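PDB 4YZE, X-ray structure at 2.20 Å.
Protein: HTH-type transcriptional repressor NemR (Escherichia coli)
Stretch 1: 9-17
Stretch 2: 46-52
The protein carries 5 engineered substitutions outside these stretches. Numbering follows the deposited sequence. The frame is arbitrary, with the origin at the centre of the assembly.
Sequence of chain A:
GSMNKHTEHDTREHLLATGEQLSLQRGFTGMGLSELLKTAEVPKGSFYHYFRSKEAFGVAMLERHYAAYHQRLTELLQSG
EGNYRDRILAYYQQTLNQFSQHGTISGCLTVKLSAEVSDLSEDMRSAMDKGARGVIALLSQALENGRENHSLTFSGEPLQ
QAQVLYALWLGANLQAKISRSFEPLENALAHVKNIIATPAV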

# COMPACT_ATOMS: atom_id res chain seq x y z
N HIS A 9 34.39 -1.74 -5.61
CA HIS A 9 33.65 -1.04 -6.66
C HIS A 9 32.63 -1.98 -7.29
O HIS A 9 31.42 -1.73 -7.26
CB HIS A 9 34.60 -0.49 -7.73
N ASP A 10 33.12 -3.08 -7.87
CA ASP A 10 32.27 -4.17 -8.34
C ASP A 10 31.77 -4.96 -7.13
O ASP A 10 30.66 -5.50 -7.14
CB ASP A 10 33.06 -5.09 -9.28
CG ASP A 10 33.87 -4.33 -10.32
OD1 ASP A 10 35.01 -3.92 -10.00
OD2 ASP A 10 33.38 -4.16 -11.46
N THR A 11 32.59 -5.02 -6.09
CA THR A 11 32.23 -5.65 -4.82
C THR A 11 31.09 -4.88 -4.16
O THR A 11 30.10 -5.46 -3.72
CB THR A 11 33.43 -5.67 -3.86
OG1 THR A 11 34.56 -6.28 -4.50
CG2 THR A 11 33.08 -6.44 -2.58
N ARG A 12 31.27 -3.56 -4.09
CA ARG A 12 30.25 -2.67 -3.54
C ARG A 12 28.88 -2.89 -4.18
O ARG A 12 27.89 -3.06 -3.47
CB ARG A 12 30.69 -1.22 -3.70
CG ARG A 12 30.18 -0.31 -2.61
CD ARG A 12 30.56 1.13 -2.86
NE ARG A 12 29.81 2.04 -2.00
CZ ARG A 12 28.58 2.48 -2.27
NH1 ARG A 12 27.96 2.08 -3.38
NH2 ARG A 12 27.97 3.31 -1.44
N GLU A 13 28.82 -2.89 -5.51
CA GLU A 13 27.55 -3.13 -6.20
C GLU A 13 27.03 -4.53 -5.90
O GLU A 13 25.82 -4.74 -5.76
CB GLU A 13 27.70 -2.94 -7.72
CG GLU A 13 27.80 -1.50 -8.18
CD GLU A 13 26.49 -0.73 -8.04
OE1 GLU A 13 25.44 -1.26 -8.45
OE2 GLU A 13 26.52 0.40 -7.50
N HIS A 14 27.94 -5.49 -5.80
CA HIS A 14 27.55 -6.86 -5.52
C HIS A 14 26.82 -6.96 -4.18
O HIS A 14 25.76 -7.60 -4.11
CB HIS A 14 28.74 -7.80 -5.54
CG HIS A 14 28.37 -9.24 -5.41
ND1 HIS A 14 27.31 -9.80 -6.09
CD2 HIS A 14 28.89 -10.23 -4.66
CE1 HIS A 14 27.20 -11.07 -5.78
NE2 HIS A 14 28.16 -11.37 -4.91
N LEU A 15 27.37 -6.35 -3.14
CA LEU A 15 26.71 -6.32 -1.83
C LEU A 15 25.33 -5.65 -1.91
O LEU A 15 24.33 -6.17 -1.40
CB LEU A 15 27.58 -5.60 -0.80
CG LEU A 15 28.80 -6.34 -0.25
CD1 LEU A 15 29.72 -5.39 0.50
CD2 LEU A 15 28.39 -7.49 0.66
N LEU A 16 25.27 -4.50 -2.57
CA LEU A 16 24.02 -3.76 -2.67
C LEU A 16 22.96 -4.59 -3.39
O LEU A 16 21.82 -4.70 -2.92
CB LEU A 16 24.24 -2.42 -3.37
CG LEU A 16 25.13 -1.46 -2.57
CD1 LEU A 16 25.55 -0.27 -3.41
CD2 LEU A 16 24.42 -1.00 -1.28
N ALA A 17 23.35 -5.23 -4.49
CA ALA A 17 22.44 -6.04 -5.29
C ALA A 17 21.90 -7.22 -4.50
O ALA A 17 20.70 -7.49 -4.50
CB ALA A 17 23.13 -6.53 -6.56
N SER A 46 35.44 -6.85 4.68
CA SER A 46 35.21 -6.13 3.44
C SER A 46 33.91 -5.33 3.52
O SER A 46 33.86 -4.18 3.06
CB SER A 46 35.17 -7.08 2.25
OG SER A 46 36.44 -7.65 2.04
N PHE A 47 32.87 -5.94 4.08
CA PHE A 47 31.61 -5.24 4.24
C PHE A 47 31.82 -3.98 5.06
O PHE A 47 31.39 -2.88 4.67
CB PHE A 47 30.57 -6.13 4.93
CG PHE A 47 29.30 -5.40 5.30
CD1 PHE A 47 28.31 -5.17 4.34
CD2 PHE A 47 29.10 -4.91 6.59
CE1 PHE A 47 27.14 -4.47 4.67
CE2 PHE A 47 27.94 -4.22 6.93
CZ PHE A 47 26.96 -4.00 5.96
N TYR A 48 32.51 -4.13 6.18
CA TYR A 48 32.73 -3.03 7.09
C TYR A 48 33.72 -2.00 6.53
O TYR A 48 33.81 -0.88 7.04
CB TYR A 48 33.15 -3.56 8.48
CG TYR A 48 31.96 -3.99 9.30
CD1 TYR A 48 30.93 -3.10 9.58
CD2 TYR A 48 31.86 -5.29 9.79
CE1 TYR A 48 29.83 -3.48 10.33
CE2 TYR A 48 30.76 -5.68 10.55
CZ TYR A 48 29.74 -4.76 10.81
OH TYR A 48 28.64 -5.13 11.55
N HIS A 49 34.44 -2.38 5.48
CA HIS A 49 35.26 -1.44 4.72
C HIS A 49 34.40 -0.51 3.84
O HIS A 49 34.75 0.65 3.61
CB HIS A 49 36.28 -2.20 3.86
CG HIS A 49 36.96 -1.35 2.82
ND1 HIS A 49 36.74 -1.51 1.47
CD2 HIS A 49 37.85 -0.34 2.94
CE1 HIS A 49 37.47 -0.63 0.80
NE2 HIS A 49 38.15 0.10 1.67
N TYR A 50 33.28 -1.02 3.35
CA TYR A 50 32.42 -0.24 2.47
C TYR A 50 31.32 0.48 3.22
O TYR A 50 30.94 1.60 2.88
CB TYR A 50 31.81 -1.13 1.38
CG TYR A 50 32.83 -1.67 0.42
CD1 TYR A 50 33.63 -0.82 -0.33
CD2 TYR A 50 33.00 -3.04 0.25
CE1 TYR A 50 34.57 -1.30 -1.21
CE2 TYR A 50 33.94 -3.53 -0.63
CZ TYR A 50 34.72 -2.66 -1.35
OH TYR A 50 35.66 -3.15 -2.23
N PHE A 51 30.80 -0.17 4.25
CA PHE A 51 29.63 0.35 4.95
C PHE A 51 29.87 0.31 6.44
O PHE A 51 30.30 -0.71 6.98
CB PHE A 51 28.39 -0.47 4.57
CG PHE A 51 28.15 -0.53 3.09
CD1 PHE A 51 27.56 0.54 2.43
CD2 PHE A 51 28.51 -1.65 2.36
CE1 PHE A 51 27.33 0.49 1.07
CE2 PHE A 51 28.28 -1.70 0.99
CZ PHE A 51 27.69 -0.63 0.35
N ARG A 52 29.59 1.43 7.09
CA ARG A 52 29.73 1.57 8.54
C ARG A 52 28.89 0.54 9.28
O ARG A 52 29.32 0.00 10.31
CB ARG A 52 29.33 2.99 8.98
CG ARG A 52 28.43 3.05 10.21
CD ARG A 52 28.10 4.49 10.60
NE ARG A 52 27.54 5.23 9.48
CZ ARG A 52 26.25 5.50 9.31
NH1 ARG A 52 25.36 5.08 10.20
NH2 ARG A 52 25.85 6.19 8.25

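A single methyl carbon, CD1 of Leu15, touches three aromatic rings at nearly equal range: it lies 4.1 Å from CD1 of Phe47, 4.0 Å from CD2 of Tyr50 and 4.0 Å from CE2 of Phe51. Leu15 can serve all three because its CA-to-CB bond points toward the second stretch and its side chain, in the m, t rotamer, carries this methyl into the space between the rings. The methyl meets the Phe51 ring at its edge, near the ring plane, and approaches the other two obliquely.

The two helices, 10-17 and 46-50, run almost at right angles, at 98°, with their axes no closer than 10.7 Å. Side chains therefore bridge the gap, and no hydrogen bond crosses it among the modelled atoms. Among the paired residues the closest CA atoms are those of Arg12 and Tyr50, 6.8 Å apart.

Tyr50 contributes the largest covered area, 85 Å². CB of Arg12 sits over one face of its ring, while CG2 of Thr11 comes obliquely to within 3.6 Å of Tyr50 CE2. Arg12 CG also lies 3.9 Å from Phe51 CZ, and the guanidinium reaches the same ring, with Arg12 NH2 3.8 Å from Phe51 CE1. That ring carbon is over one face of the guanidinium, but the guanidinium approaches the phenyl ring obliquely, so the two groups do not stack face to face.

Phe51 is the first residue to leave helical phi/psi after helix 46-50, although its amide still donates to the helix, with Phe51 N 2.8 Å from Phe47 O. Its CA-to-CB bond points toward the first stretch, and its ring receives Leu16, whose CD2 is 3.7 Å from Phe51 CZ. The CA-to-CB bond of Leu16 points sideways, but its side-chain end comes nearer, adding a second leucine to the buried apolar part of the contact.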